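Local coordinates for protein phosphoribosylaminoimidazole-succinocarboxamide synthase (Pyrococcus horikoshii, PDB 4O83) that catalyses the ATP-dependent joining of L-aspartate to carboxyaminoimidazole ribonucleotide, giving SAICAR in de novo purine biosynthesis, at residues E89-N94 against D173-F178. Residues are numbered along the deposited sequence; the frame is centred on the assembly and turned at random. Where two conformers were deposited one is given.
Sequences EVVVRN and DFKLEF. With CD (cadmium ion), chain E; AMP (adenosine monophosphate), chain L; PO4 (phosphate ion), chain J.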
loop_
_atom_site.group_PDB
_atom_site.type_symbol
_atom_site.label_atom_id
_atom_site.label_comp_id
_atom_site.label_asym_id
_atom_site.label_seq_id
_atom_site.Cartn_x
_atom_site.Cartn_y
_atom_site.Cartn_z
ATOM N N GLU A 89 -2.266 19.258 -13.961
ATOM C CA GLU A 89 -3.104 18.182 -13.451
ATOM C C GLU A 89 -2.245 16.923 -13.465
ATOM O O GLU A 89 -1.757 16.521 -14.514
ATOM C CB GLU A 89 -4.377 18.017 -14.290
ATOM C CG GLU A 89 -5.183 19.306 -14.407
ATOM C CD GLU A 89 -6.613 19.078 -14.851
ATOM O OE1 GLU A 89 -7.421 18.601 -14.041
ATOM O OE2 GLU A 89 -6.940 19.391 -16.007
ATOM N N VAL A 90 -2.033 16.339 -12.283
ATOM C CA VAL A 90 -1.151 15.200 -12.093
ATOM C C VAL A 90 -2.016 13.955 -11.938
ATOM O O VAL A 90 -2.856 13.879 -11.035
ATOM C CB VAL A 90 -0.236 15.393 -10.862
ATOM C CG1 VAL A 90 0.688 14.204 -10.688
ATOM C CG2 VAL A 90 0.568 16.699 -10.962
ATOM N N VAL A 91 -1.818 12.988 -12.828
ATOM C CA VAL A 91 -2.658 11.799 -12.835
ATOM C C VAL A 91 -1.841 10.591 -12.431
ATOM O O VAL A 91 -0.738 10.381 -12.949
ATOM C CB VAL A 91 -3.379 11.596 -14.194
ATOM C CG1 VAL A 91 -4.195 10.307 -14.197
ATOM C CG2 VAL A 91 -4.290 12.779 -14.506
ATOM N N VAL A 92 -2.364 9.838 -11.458
ATOM C CA VAL A 92 -1.765 8.598 -11.042
ATOM C C VAL A 92 -2.714 7.457 -11.417
ATOM O O VAL A 92 -3.934 7.549 -11.198
ATOM C CB VAL A 92 -1.450 8.539 -9.525
ATOM C CG1 VAL A 92 -0.680 7.268 -9.212
ATOM C CG2 VAL A 92 -0.634 9.747 -9.074
ATOM N N ARG A 93 -2.134 6.382 -11.954
ATOM C CA ARG A 93 -2.918 5.304 -12.526
ATOM C C ARG A 93 -2.433 3.957 -11.997
ATOM O O ARG A 93 -1.246 3.638 -12.040
ATOM C CB ARG A 93 -2.859 5.378 -14.064
ATOM C CG ARG A 93 -3.083 6.792 -14.597
ATOM C CD ARG A 93 -3.091 6.862 -16.121
ATOM N NE ARG A 93 -4.401 6.517 -16.611
ATOM C CZ ARG A 93 -5.199 7.311 -17.311
ATOM N NH1 ARG A 93 -4.816 8.520 -17.703
ATOM N NH2 ARG A 93 -6.395 6.857 -17.649
ATOM N N ASN A 94 -3.367 3.175 -11.471
ATOM C CA ASN A 94 -3.069 1.837 -10.961
ATOM C C ASN A 94 -3.548 0.722 -11.909
ATOM O O ASN A 94 -3.009 -0.386 -11.929
ATOM C CB ASN A 94 -3.715 1.682 -9.587
ATOM C CG ASN A 94 -3.134 2.647 -8.573
ATOM O OD1 ASN A 94 -1.925 2.652 -8.346
ATOM N ND2 ASN A 94 -3.985 3.496 -7.987
ATOM N N ASP A 173 -7.658 5.210 -11.144
ATOM C CA ASP A 173 -6.765 6.345 -11.375
ATOM C C ASP A 173 -7.392 7.558 -10.679
ATOM O O ASP A 173 -8.539 7.469 -10.167
ATOM C CB ASP A 173 -6.521 6.588 -12.886
ATOM C CG ASP A 173 -7.816 6.758 -13.682
ATOM O OD1 ASP A 173 -8.624 7.629 -13.332
ATOM O OD2 ASP A 173 -8.027 6.024 -14.669
ATOM N N PHE A 174 -6.656 8.666 -10.643
ATOM C CA PHE A 174 -7.127 9.910 -10.031
ATOM C C PHE A 174 -6.248 11.113 -10.427
ATOM O O PHE A 174 -5.098 10.944 -10.892
ATOM C CB PHE A 174 -7.339 9.765 -8.492
ATOM C CG PHE A 174 -6.070 9.661 -7.682
ATOM C CD1 PHE A 174 -5.708 10.680 -6.798
ATOM C CD2 PHE A 174 -5.241 8.550 -7.784
ATOM C CE1 PHE A 174 -4.532 10.591 -6.039
ATOM C CE2 PHE A 174 -4.062 8.473 -7.047
ATOM C CZ PHE A 174 -3.704 9.489 -6.175
ATOM N N LYS A 175 -6.804 12.313 -10.278
ATOM C CA LYS A 175 -6.129 13.534 -10.661
ATOM C C LYS A 175 -5.886 14.364 -9.414
ATOM O O LYS A 175 -6.787 14.510 -8.583
ATOM C CB LYS A 175 -6.979 14.315 -11.672
ATOM C CG LYS A 175 -6.362 15.619 -12.222
ATOM C CD LYS A 175 -6.714 16.868 -11.398
ATOM C CE LYS A 175 -8.220 17.168 -11.396
ATOM N NZ LYS A 175 -8.546 18.260 -10.440
ATOM N N LEU A 176 -4.679 14.920 -9.312
ATOM C CA LEU A 176 -4.271 15.780 -8.200
ATOM C C LEU A 176 -3.765 17.105 -8.736
ATOM O O LEU A 176 -3.273 17.177 -9.877
ATOM C CB LEU A 176 -3.142 15.131 -7.394
ATOM C CG LEU A 176 -3.413 13.810 -6.684
ATOM C CD1 LEU A 176 -2.175 13.360 -5.920
ATOM C CD2 LEU A 176 -4.625 13.971 -5.744
ATOM N N GLU A 177 -3.903 18.141 -7.909
ATOM C CA GLU A 177 -3.314 19.440 -8.172
ATOM C C GLU A 177 -2.532 19.902 -6.943
ATOM O O GLU A 177 -2.868 19.539 -5.796
ATOM C CB GLU A 177 -4.386 20.474 -8.555
ATOM C CG GLU A 177 -5.307 19.976 -9.660
ATOM C CD GLU A 177 -6.226 21.031 -10.255
ATOM O OE1 GLU A 177 -6.042 22.241 -9.999
ATOM O OE2 GLU A 177 -7.128 20.632 -11.017
ATOM N N PHE A 178 -1.503 20.710 -7.212
ATOM C CA PHE A 178 -0.571 21.178 -6.206
ATOM C C PHE A 178 -0.329 22.673 -6.357
ATOM O O PHE A 178 -0.487 23.245 -7.445
ATOM C CB PHE A 178 0.782 20.440 -6.331
ATOM C CG PHE A 178 0.704 18.960 -6.062
ATOM C CD1 PHE A 178 0.894 18.464 -4.773
ATOM C CD2 PHE A 178 0.435 18.059 -7.090
ATOM C CE1 PHE A 178 0.833 17.105 -4.517
ATOM C CE2 PHE A 178 0.376 16.685 -6.839
ATOM C CZ PHE A 178 0.566 16.217 -5.551
HETATM CD CD CD E . -8.809 20.514 -16.852
HETATM P P AMP L . -12.709 24.425 -10.733
HETATM O O1P AMP L . -11.942 24.487 -12.047
HETATM O O2P AMP L . -13.430 23.125 -10.476
HETATM O O3P AMP L . -13.562 25.646 -10.482
HETATM O "O5'" AMP L . -11.558 24.418 -9.594
HETATM C "C5'" AMP L . -11.300 25.508 -8.709
HETATM C "C4'" AMP L . -10.012 26.231 -9.097
HETATM O "O4'" AMP L . -9.258 26.629 -7.942
HETATM C "C3'" AMP L . -9.079 25.369 -9.934
HETATM O "O3'" AMP L . -8.485 26.234 -10.902
HETATM C "C2'" AMP L . -8.019 24.912 -8.955
HETATM O "O2'" AMP L . -6.777 24.689 -9.621
HETATM C "C1'" AMP L . -7.925 26.102 -8.013
HETATM N N9 AMP L . -7.502 25.734 -6.646
HETATM C C8 AMP L . -7.778 24.588 -6.009
HETATM N N7 AMP L . -7.266 24.589 -4.764
HETATM C C5 AMP L . -6.653 25.775 -4.575
HETATM C C6 AMP L . -5.900 26.450 -3.489
HETATM N N6 AMP L . -5.691 25.847 -2.308
HETATM N N1 AMP L . -5.420 27.693 -3.713
HETATM C C2 AMP L . -5.612 28.327 -4.885
HETATM N N3 AMP L . -6.280 27.776 -5.913
HETATM C C4 AMP L . -6.811 26.529 -5.829
HETATM P P PO4 J . -8.617 9.685 -18.907
HETATM O O1 PO4 J . -9.872 10.048 -18.147
HETATM O O2 PO4 J . -7.559 10.734 -18.626
HETATM O O3 PO4 J . -8.096 8.340 -18.490
HETATM O O4 PO4 J . -8.965 9.638 -20.371
HETATM O O HOH W 1 -6.141 4.601 -15.761
#
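Glu-89 reaches across to Lys-175, whose aliphatic chain passes obliquely beside its carboxylate, with Lys-175 CE 3.1 Å from Glu-89 OE1. The Glu-89 side chain has two placements, and its distances here hold for one of them. Lys-175 NZ to Glu-89 OE1, 3.8 Å, is a long salt bridge; the same NZ hydrogen-bonds Glu-177 OE2 at 2.8 Å and pairs with Asp-190. Bends at chi2 (-91°) and chi3 (-63°) bring the ammonium up beside both carboxylates, nearer to Glu-177. Although Lys-122 also pairs with Glu-177, an alanine in place of Lys-175 would probably take away one charge offsetting the two carboxylates and leave Asp-190 without this mate. Each glutamate's other oxygen meets a ligand: Glu-89 OE2 binds cadmium together with Asp-128, while Glu-177 OE1 accepts a bond from O2' of AMP.

Val-90 and Leu-176 form a hydrogen-bonded antiparallel pair, linked by nearly straight N-H...O bonds in both directions. In the antiparallel sheet, strand 84-93 lies between 111-121 and 169-180, one face polar toward ligands, the other apolar against helix 143-165. Beta-branching suits all three valines to the extended strand. On the apolar face, Val-90 CG2 touches the edge of the Phe-178 ring. Val-91 CG2 packs across the aliphatic part of Lys-175. Apolar Val-92 returns to the helix side, its CB 3.6 Å from Phe-174 CE2.

Arg-93 runs alongside Asp-173 in a charge-only pairing, the carboxylate oxygen well out of the guanidinium plane; a water accepts a hydrogen bond from Arg-93 NE and donates one to Asp-173 OD2, which also pairs with Arg-198. Arg-93 NH2 hydrogen-bonds O3 of a phosphate, probably from the crystallisation liquor, at a doubtfully short length, while NH1 pairs with Glu-118.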